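Local coordinates for putative exotoxin (superantigen) (Streptococcus pyogenes, PDB 1TY0), which acts as a streptococcal superantigen toxin that can use one common surface both for T-cell receptor binding and for dimerization, at the interface of chains A and B. Sequence-based numbering; all coordinates share one arbitrary frame. Chains: chain A/B, putative exotoxin (superantigen).

Contact 1: the interface of chains A and B. Residues chain A 16, 19-21, 79, 183; chain B 15-16, 19-20, 79, 183.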
ATOM      1  N   TYR A  16      -7.159  -6.962  -6.002  1.00 18.25           N
ATOM      2  CA  TYR A  16      -6.127  -5.971  -6.261  1.00 18.53           C
ATOM      3  C   TYR A  16      -6.344  -4.693  -5.455  1.00 17.09           C
ATOM      4  O   TYR A  16      -5.412  -4.168  -4.851  1.00 15.97           O
ATOM      5  CB  TYR A  16      -6.082  -5.595  -7.741  1.00 21.65           C
ATOM      6  CG  TYR A  16      -5.431  -4.247  -7.959  1.00 25.30           C
ATOM      7  CD1 TYR A  16      -4.096  -4.032  -7.616  1.00 26.27           C
ATOM      8  CD2 TYR A  16      -6.164  -3.171  -8.457  1.00 27.18           C
ATOM      9  CE1 TYR A  16      -3.509  -2.777  -7.763  1.00 29.96           C
ATOM     10  CE2 TYR A  16      -5.587  -1.913  -8.605  1.00 30.00           C
ATOM     11  CZ  TYR A  16      -4.260  -1.723  -8.257  1.00 31.26           C
ATOM     12  OH  TYR A  16      -3.686  -0.481  -8.398  1.00 35.06           O
ATOM     13  N   GLU A  19      -5.469  -5.183  -1.683  1.00 14.77           N
ATOM     14  CA  GLU A  19      -4.124  -5.670  -1.348  1.00 14.71           C
ATOM     15  C   GLU A  19      -3.302  -4.389  -1.348  1.00 13.43           C
ATOM     16  O   GLU A  19      -2.573  -4.103  -2.291  1.00 15.67           O
ATOM     17  CB  GLU A  19      -3.609  -6.628  -2.425  1.00 20.11           C
ATOM     18  CG  GLU A  19      -4.061  -8.069  -2.238  1.00 26.69           C
ATOM     19  CD  GLU A  19      -3.327  -8.760  -1.106  1.00 31.03           C
ATOM     20  OE1 GLU A  19      -2.089  -8.922  -1.211  1.00 34.10           O
ATOM     21  OE2 GLU A  19      -3.981  -9.138  -0.112  1.00 35.02           O
ATOM     22  N   ILE A  20      -3.432  -3.623  -0.273  1.00 13.82           N
ATOM     23  CA  ILE A  20      -2.776  -2.331  -0.176  1.00 14.77           C
ATOM     24  C   ILE A  20      -2.404  -1.964   1.259  1.00 12.94           C
ATOM     25  O   ILE A  20      -2.925  -2.535   2.215  1.00 14.04           O
ATOM     26  CB  ILE A  20      -3.732  -1.258  -0.741  1.00 16.19           C
ATOM     27  CG1 ILE A  20      -3.108   0.133  -0.681  1.00 20.33           C
ATOM     28  CG2 ILE A  20      -5.032  -1.284   0.040  1.00 19.06           C
ATOM     29  CD1 ILE A  20      -3.991   1.191  -1.308  1.00 24.53           C
ATOM     30  N   ILE A  21      -1.486  -1.014   1.396  1.00 12.11           N
ATOM     31  CA  ILE A  21      -1.043  -0.532   2.700  1.00 11.50           C
ATOM     32  C   ILE A  21      -1.830   0.748   2.971  1.00 10.00           C
ATOM     33  O   ILE A  21      -1.803   1.675   2.167  1.00 12.81           O
ATOM     34  CB  ILE A  21       0.466  -0.197   2.686  1.00 12.67           C
ATOM     35  CG1 ILE A  21       1.279  -1.495   2.626  1.00 16.55           C
ATOM     36  CG2 ILE A  21       0.843   0.621   3.923  1.00 15.00           C
ATOM     37  CD1 ILE A  21       1.172  -2.329   3.872  1.00 19.15           C
ATOM     38  N   PHE A  79      -1.847   8.304  -6.442  1.00 10.90           N
ATOM     39  CA  PHE A  79      -0.578   8.876  -6.004  1.00 10.89           C
ATOM     40  C   PHE A  79      -0.186   9.972  -6.985  1.00 11.39           C
ATOM     41  O   PHE A  79      -0.497   9.894  -8.180  1.00 11.89           O
ATOM     42  CB  PHE A  79       0.538   7.818  -5.982  1.00 12.69           C
ATOM     43  CG  PHE A  79       0.296   6.692  -5.021  1.00 14.46           C
ATOM     44  CD1 PHE A  79       0.066   6.944  -3.673  1.00 17.08           C
ATOM     45  CD2 PHE A  79       0.313   5.375  -5.464  1.00 18.76           C
ATOM     46  CE1 PHE A  79      -0.143   5.897  -2.779  1.00 16.32           C
ATOM     47  CE2 PHE A  79       0.105   4.319  -4.574  1.00 20.09           C
ATOM     48  CZ  PHE A  79      -0.123   4.584  -3.231  1.00 19.16           C
ATOM     49  N   ARG A 183      -9.471   1.696  -7.862  1.00 12.93           N
ATOM     50  CA  ARG A 183      -9.510   1.846  -6.413  1.00 13.02           C
ATOM     51  C   ARG A 183     -10.379   3.043  -6.052  1.00 11.50           C
ATOM     52  O   ARG A 183     -11.129   3.000  -5.081  1.00 12.42           O
ATOM     53  CB  ARG A 183      -8.101   2.013  -5.839  1.00 14.54           C
ATOM     54  CG  ARG A 183      -7.449   0.685  -5.501  1.00 16.76           C
ATOM     55  CD  ARG A 183      -6.006   0.848  -5.043  1.00 16.87           C
ATOM     56  NE  ARG A 183      -5.448  -0.444  -4.659  1.00 19.07           N
ATOM     57  CZ  ARG A 183      -4.151  -0.738  -4.664  1.00 21.69           C
ATOM     58  NH1 ARG A 183      -3.257   0.169  -5.038  1.00 19.87           N
ATOM     59  NH2 ARG A 183      -3.749  -1.946  -4.295  1.00 22.95           N
TER
ATOM     60  N   ASN B  15       1.506  -2.885 -13.036  1.00 16.42           N
ATOM     61  CA  ASN B  15       0.703  -1.775 -12.545  1.00 18.18           C
ATOM     62  C   ASN B  15       0.193  -2.121 -11.150  1.00 19.37           C
ATOM     63  O   ASN B  15       0.226  -1.287 -10.243  1.00 19.95           O
ATOM     64  CB  ASN B  15      -0.464  -1.525 -13.508  1.00 19.15           C
ATOM     65  CG  ASN B  15      -0.802  -0.052 -13.651  1.00 20.49           C
ATOM     66  OD1 ASN B  15       0.042   0.815 -13.433  1.00 21.41           O
ATOM     67  ND2 ASN B  15      -2.040   0.236 -14.041  1.00 23.36           N
ATOM     68  N   TYR B  16      -0.258  -3.360 -10.976  1.00 19.65           N
ATOM     69  CA  TYR B  16      -0.758  -3.813  -9.681  1.00 21.37           C
ATOM     70  C   TYR B  16       0.375  -3.793  -8.665  1.00 19.50           C
ATOM     71  O   TYR B  16       0.266  -3.205  -7.594  1.00 20.00           O
ATOM     72  CB  TYR B  16      -1.283  -5.254  -9.750  1.00 26.11           C
ATOM     73  CG  TYR B  16      -2.444  -5.517 -10.682  1.00 29.96           C
ATOM     74  CD1 TYR B  16      -3.530  -4.646 -10.754  1.00 31.50           C
ATOM     75  CD2 TYR B  16      -2.489  -6.688 -11.443  1.00 32.48           C
ATOM     76  CE1 TYR B  16      -4.636  -4.935 -11.557  1.00 33.75           C
ATOM     77  CE2 TYR B  16      -3.587  -6.986 -12.248  1.00 34.12           C
ATOM     78  CZ  TYR B  16      -4.656  -6.109 -12.300  1.00 34.06           C
ATOM     79  OH  TYR B  16      -5.744  -6.409 -13.085  1.00 37.16           O
ATOM     80  N   GLU B  19       1.863  -0.091  -7.589  1.00 13.42           N
ATOM     81  CA  GLU B  19       0.938   0.909  -7.046  1.00 14.36           C
ATOM     82  C   GLU B  19       0.769   0.595  -5.562  1.00 15.91           C
ATOM     83  O   GLU B  19      -0.265   0.068  -5.139  1.00 16.15           O
ATOM     84  CB  GLU B  19      -0.421   0.818  -7.750  1.00 15.79           C
ATOM     85  CG  GLU B  19      -1.403   1.911  -7.323  1.00 16.40           C
ATOM     86  CD  GLU B  19      -1.095   3.249  -7.968  1.00 19.87           C
ATOM     87  OE1 GLU B  19       0.075   3.478  -8.340  1.00 19.30           O
ATOM     88  OE2 GLU B  19      -2.024   4.078  -8.093  1.00 19.94           O
ATOM     89  N   ILE B  20       1.778   0.928  -4.766  1.00 15.27           N
ATOM     90  CA  ILE B  20       1.720   0.618  -3.345  1.00 17.53           C
ATOM     91  C   ILE B  20       2.514   1.590  -2.486  1.00 16.90           C
ATOM     92  O   ILE B  20       3.398   2.296  -2.974  1.00 17.68           O
ATOM     93  CB  ILE B  20       2.253  -0.820  -3.112  1.00 19.92           C
ATOM     94  CG1 ILE B  20       1.950  -1.283  -1.684  1.00 21.31           C
ATOM     95  CG2 ILE B  20       3.757  -0.859  -3.371  1.00 20.99           C
ATOM     96  CD1 ILE B  20       2.169  -2.760  -1.479  1.00 25.26           C
ATOM     97  N   PHE B  79       0.695 -10.039   2.291  1.00 15.10           N
ATOM     98  CA  PHE B  79       0.139  -9.585   3.556  1.00 18.88           C
ATOM     99  C   PHE B  79      -0.395 -10.799   4.301  1.00 19.07           C
ATOM    100  O   PHE B  79      -0.994 -11.690   3.698  1.00 19.17           O
ATOM    101  CB  PHE B  79      -0.992  -8.580   3.320  1.00 20.63           C
ATOM    102  CG  PHE B  79      -0.551  -7.330   2.613  1.00 24.33           C
ATOM    103  CD1 PHE B  79       0.413  -6.498   3.177  1.00 24.27           C
ATOM    104  CD2 PHE B  79      -1.089  -6.990   1.377  1.00 25.27           C
ATOM    105  CE1 PHE B  79       0.836  -5.345   2.518  1.00 24.25           C
ATOM    106  CE2 PHE B  79      -0.671  -5.835   0.708  1.00 27.49           C
ATOM    107  CZ  PHE B  79       0.292  -5.014   1.280  1.00 24.93           C
ATOM    108  N   ARG B 183       3.530 -10.204  -7.103  1.00 12.02           N
ATOM    109  CA  ARG B 183       4.389  -9.156  -6.579  1.00 12.05           C
ATOM    110  C   ARG B 183       5.702  -9.780  -6.133  1.00 11.64           C
ATOM    111  O   ARG B 183       6.769  -9.200  -6.323  1.00 12.05           O
ATOM    112  CB  ARG B 183       3.725  -8.445  -5.404  1.00 15.90           C
ATOM    113  CG  ARG B 183       2.760  -7.364  -5.840  1.00 18.90           C
ATOM    114  CD  ARG B 183       2.156  -6.650  -4.648  1.00 21.85           C
ATOM    115  NE  ARG B 183       1.535  -5.388  -5.038  1.00 26.39           N
ATOM    116  CZ  ARG B 183       0.640  -4.738  -4.302  1.00 26.57           C
ATOM    117  NH1 ARG B 183       0.254  -5.232  -3.135  1.00 26.41           N
ATOM    118  NH2 ARG B 183       0.133  -3.590  -4.732  1.00 30.58           N
TER
HETATM  119  O   HOH W   1      -1.643   6.614  -8.775  1.00 18.32           O
HETATM  120  O   HOH W   2      -1.261 -10.911   0.335  1.00 21.64           O
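This patch is part of the two-fold interface of the SPE-J dimer. Two reciprocal arginine-to-backbone hydrogen bonds cross it. A:Arg183 NH1 donates to the main-chain B:Glu19 O at 3.0 Å. The bond is nearly straight, 163° at the hydrogen, and the oxygen lies in the guanidinium plane. Its twin is longer and more bent: B:Arg183 NH1 reaches A:Glu19 O at 3.2 Å. Both donors lie above the carbonyl plane, B:Arg183 NH1 further out. Each guanidinium is held from its own side too. A:Arg183 NH2 donates at 2.8 Å to A:Tyr16 O, in the last turn of helix 5-18. The A:Arg183 guanidinium is sandwiched flat between the A:Tyr16 ring and A:Ile20 CD1, and its chain is extended from CG to NE. The tyrosines break the symmetry. A:Tyr16 has CG anti to the backbone N (chi1 158°), and B:Tyr16 has it anti to the carbonyl carbon (chi1 -61°). B:Tyr16 CD1 therefore lies over one face of the A:Tyr16 ring, near its rim, while A:Arg183 covers the other face. B:Glu19 meets A:Phe79 tip to tip, with B:Glu19 CD 3.6 Å from A:Phe79 CD2. A:Glu19 instead slides past B:Phe79, whose CE1 packs on A:Ile21 CD1. Water ties each carboxylate to the facing backbone. Water 1 sits 2.7 Å from B:Glu19 OE2. The same water 1 is 2.9 Å from the backbone nitrogen A:Phe79 N.

Contact 2: the interface of chains A and B. Residues chain A 21, 23, 76, 79, 85; chain B 19, 21, 140.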
ATOM      1  N   ILE A  21      -1.486  -1.014   1.396  1.00 12.11           N
ATOM      2  CA  ILE A  21      -1.043  -0.532   2.700  1.00 11.50           C
ATOM      3  C   ILE A  21      -1.830   0.748   2.971  1.00 10.00           C
ATOM      4  O   ILE A  21      -1.803   1.675   2.167  1.00 12.81           O
ATOM      5  CB  ILE A  21       0.466  -0.197   2.686  1.00 12.67           C
ATOM      6  CG1 ILE A  21       1.279  -1.495   2.626  1.00 16.55           C
ATOM      7  CG2 ILE A  21       0.843   0.621   3.923  1.00 15.00           C
ATOM      8  CD1 ILE A  21       1.172  -2.329   3.872  1.00 19.15           C
ATOM      9  N   VAL A  23      -3.145   4.380   4.849  1.00 10.10           N
ATOM     10  CA  VAL A  23      -2.587   5.610   5.395  1.00  9.08           C
ATOM     11  C   VAL A  23      -3.106   5.544   6.825  1.00  8.84           C
ATOM     12  O   VAL A  23      -4.308   5.662   7.060  1.00  8.83           O
ATOM     13  CB  VAL A  23      -3.160   6.847   4.689  1.00  8.04           C
ATOM     14  CG1 VAL A  23      -2.692   8.108   5.404  1.00  9.88           C
ATOM     15  CG2 VAL A  23      -2.712   6.867   3.237  1.00 10.24           C
ATOM     16  N   PRO A  76      -5.409   4.814   0.222  1.00  7.50           N
ATOM     17  CA  PRO A  76      -5.060   5.737  -0.866  1.00  7.96           C
ATOM     18  C   PRO A  76      -5.623   5.257  -2.199  1.00  9.29           C
ATOM     19  O   PRO A  76      -5.538   4.072  -2.514  1.00 10.15           O
ATOM     20  CB  PRO A  76      -3.535   5.731  -0.842  1.00  8.85           C
ATOM     21  CG  PRO A  76      -3.226   4.306  -0.460  1.00  8.19           C
ATOM     22  CD  PRO A  76      -4.222   4.061   0.674  1.00  9.52           C
ATOM     23  N   PHE A  79      -1.847   8.304  -6.442  1.00 10.90           N
ATOM     24  CA  PHE A  79      -0.578   8.876  -6.004  1.00 10.89           C
ATOM     25  C   PHE A  79      -0.186   9.972  -6.985  1.00 11.39           C
ATOM     26  O   PHE A  79      -0.497   9.894  -8.180  1.00 11.89           O
ATOM     27  CB  PHE A  79       0.538   7.818  -5.982  1.00 12.69           C
ATOM     28  CG  PHE A  79       0.296   6.692  -5.021  1.00 14.46           C
ATOM     29  CD1 PHE A  79       0.066   6.944  -3.673  1.00 17.08           C
ATOM     30  CD2 PHE A  79       0.313   5.375  -5.464  1.00 18.76           C
ATOM     31  CE1 PHE A  79      -0.143   5.897  -2.779  1.00 16.32           C
ATOM     32  CE2 PHE A  79       0.105   4.319  -4.574  1.00 20.09           C
ATOM     33  CZ  PHE A  79      -0.123   4.584  -3.231  1.00 19.16           C
ATOM     34  N   TYR A  85      -1.091  12.554   0.762  1.00  8.48           N
ATOM     35  CA  TYR A  85      -1.788  11.287   0.576  1.00  8.20           C
ATOM     36  C   TYR A  85      -3.243  11.647   0.258  1.00  7.94           C
ATOM     37  O   TYR A  85      -3.820  12.529   0.894  1.00  9.09           O
ATOM     38  CB  TYR A  85      -1.758  10.431   1.846  1.00  8.41           C
ATOM     39  CG  TYR A  85      -0.446   9.730   2.099  1.00  9.62           C
ATOM     40  CD1 TYR A  85       0.129   8.910   1.131  1.00 12.62           C
ATOM     41  CD2 TYR A  85       0.207   9.869   3.320  1.00 11.60           C
ATOM     42  CE1 TYR A  85       1.331   8.240   1.375  1.00 13.79           C
ATOM     43  CE2 TYR A  85       1.405   9.207   3.577  1.00 12.20           C
ATOM     44  CZ  TYR A  85       1.958   8.394   2.605  1.00 12.79           C
ATOM     45  OH  TYR A  85       3.125   7.724   2.881  1.00 13.59           O
TER
ATOM     46  N   GLU B  19       1.863  -0.091  -7.589  1.00 13.42           N
ATOM     47  CA  GLU B  19       0.938   0.909  -7.046  1.00 14.36           C
ATOM     48  C   GLU B  19       0.769   0.595  -5.562  1.00 15.91           C
ATOM     49  O   GLU B  19      -0.265   0.068  -5.139  1.00 16.15           O
ATOM     50  CB  GLU B  19      -0.421   0.818  -7.750  1.00 15.79           C
ATOM     51  CG  GLU B  19      -1.403   1.911  -7.323  1.00 16.40           C
ATOM     52  CD  GLU B  19      -1.095   3.249  -7.968  1.00 19.87           C
ATOM     53  OE1 GLU B  19       0.075   3.478  -8.340  1.00 19.30           O
ATOM     54  OE2 GLU B  19      -2.024   4.078  -8.093  1.00 19.94           O
ATOM     55  N   ILE B  21       2.172   1.652  -1.205  1.00 14.57           N
ATOM     56  CA  ILE B  21       2.900   2.500  -0.279  1.00 13.80           C
ATOM     57  C   ILE B  21       4.024   1.599   0.215  1.00 12.46           C
ATOM     58  O   ILE B  21       3.793   0.457   0.610  1.00 12.73           O
ATOM     59  CB  ILE B  21       2.002   2.961   0.890  1.00 14.67           C
ATOM     60  CG1 ILE B  21       1.121   4.125   0.421  1.00 14.34           C
ATOM     61  CG2 ILE B  21       2.846   3.387   2.081  1.00 14.15           C
ATOM     62  CD1 ILE B  21       0.171   4.652   1.486  1.00 13.11           C
ATOM     63  N   GLN B 140       7.130   4.989 -10.175  1.00 10.42           N
ATOM     64  CA  GLN B 140       5.948   5.747  -9.778  1.00  9.25           C
ATOM     65  C   GLN B 140       5.880   7.054 -10.576  1.00 10.09           C
ATOM     66  O   GLN B 140       4.802   7.474 -11.012  1.00 10.72           O
ATOM     67  CB  GLN B 140       5.969   6.022  -8.271  1.00 11.27           C
ATOM     68  CG  GLN B 140       5.193   4.980  -7.467  1.00 10.89           C
ATOM     69  CD  GLN B 140       3.707   4.996  -7.794  1.00 14.41           C
ATOM     70  OE1 GLN B 140       3.138   6.052  -8.067  1.00 14.95           O
ATOM     71  NE2 GLN B 140       3.069   3.828  -7.752  1.00 12.93           N
TER
HETATM   72  O   HOH W   3      -1.643   6.614  -8.775  1.00 18.32           O
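B:Ile21 is the apolar plug of this part of the dimer interface. Its side chain enters a pocket of chain A lined by A:Ile21, A:Val23, A:Pro76, A:Phe79 and A:Tyr85. CB faces its symmetry mate, A:Ile21 CB, across the two-fold. The branch methyl B:Ile21 CG2 touches the same residue, 3.9 Å from A:Ile21 CG2, and the two isoleucines cross obliquely. CG1 is anti to the carbonyl carbon (chi1 -79°). This turns the longer branch away from the axis and towards the phenyl ring, where A:Phe79 CE1 lies 3.9 Å from B:Ile21 CG1. The two side chains cross at about a right angle. The chain then runs straight on (chi2 179°), so that CD1 reaches deepest. The methyl B:Ile21 CD1 meets A:Tyr85 CE1 tip to tip at 3.8 Å. B:Ile21 CD1 also lies 3.9 Å from the ring carbon A:Pro76 CG and touches A:Val23 CG2. The backbone oxygen A:Ile21 O comes within 3.6 Å of B:Ile21 CD1, as a packing contact. A:Ile21 has a different second torsion (chi2 -67°), so its CG1 branch is folded where that of B:Ile21 is straight. The two-fold is thus not exact at the level of these side chains.

The pocket is braced from behind. A:Val23 CG2 packs 3.8 Å above one face of the A:Tyr85 ring, towards its rim. At the other end, B:Gln140 lies beside the phenyl ring, and B:Gln140 OE1 is 3.8 Å from A:Phe79 CB. B:Gln140 NE2 donates to B:Glu19 OE1 at 3.1 Å, in an almost straight bond. This helps fix the carboxylate that faces the phenyl ring.

A:Tyr85 and A:Val23 belong to strands 84-88 and 23-26 of the OB-fold domain. A:Pro76 and A:Phe79 lie in the loop between strands 69-74 and 84-88, and B:Gln140 projects from helix 131-146 of the partner.

Contact 1 and contact 2 are neighbouring patches of one two-fold interface, with the centres of their C-alpha atoms about 8 Å apart. They share A:Ile21, A:Phe79 and B:Glu19. Contact 1 carries direct hydrogen bonds across the interface, near the ends of helices 5-18 and 183-187, as well as some packing. Contact 2 is mainly apolar packing on strands and loops of the OB-fold region. The segment after helix 5-18 serves both, so its course couples the two patches. Symmetry repeats each contact with the chains exchanged. Because SPE-J can use a common surface for dimerization and T-cell receptor binding, residues buried here may be unavailable to the receptor in the dimer.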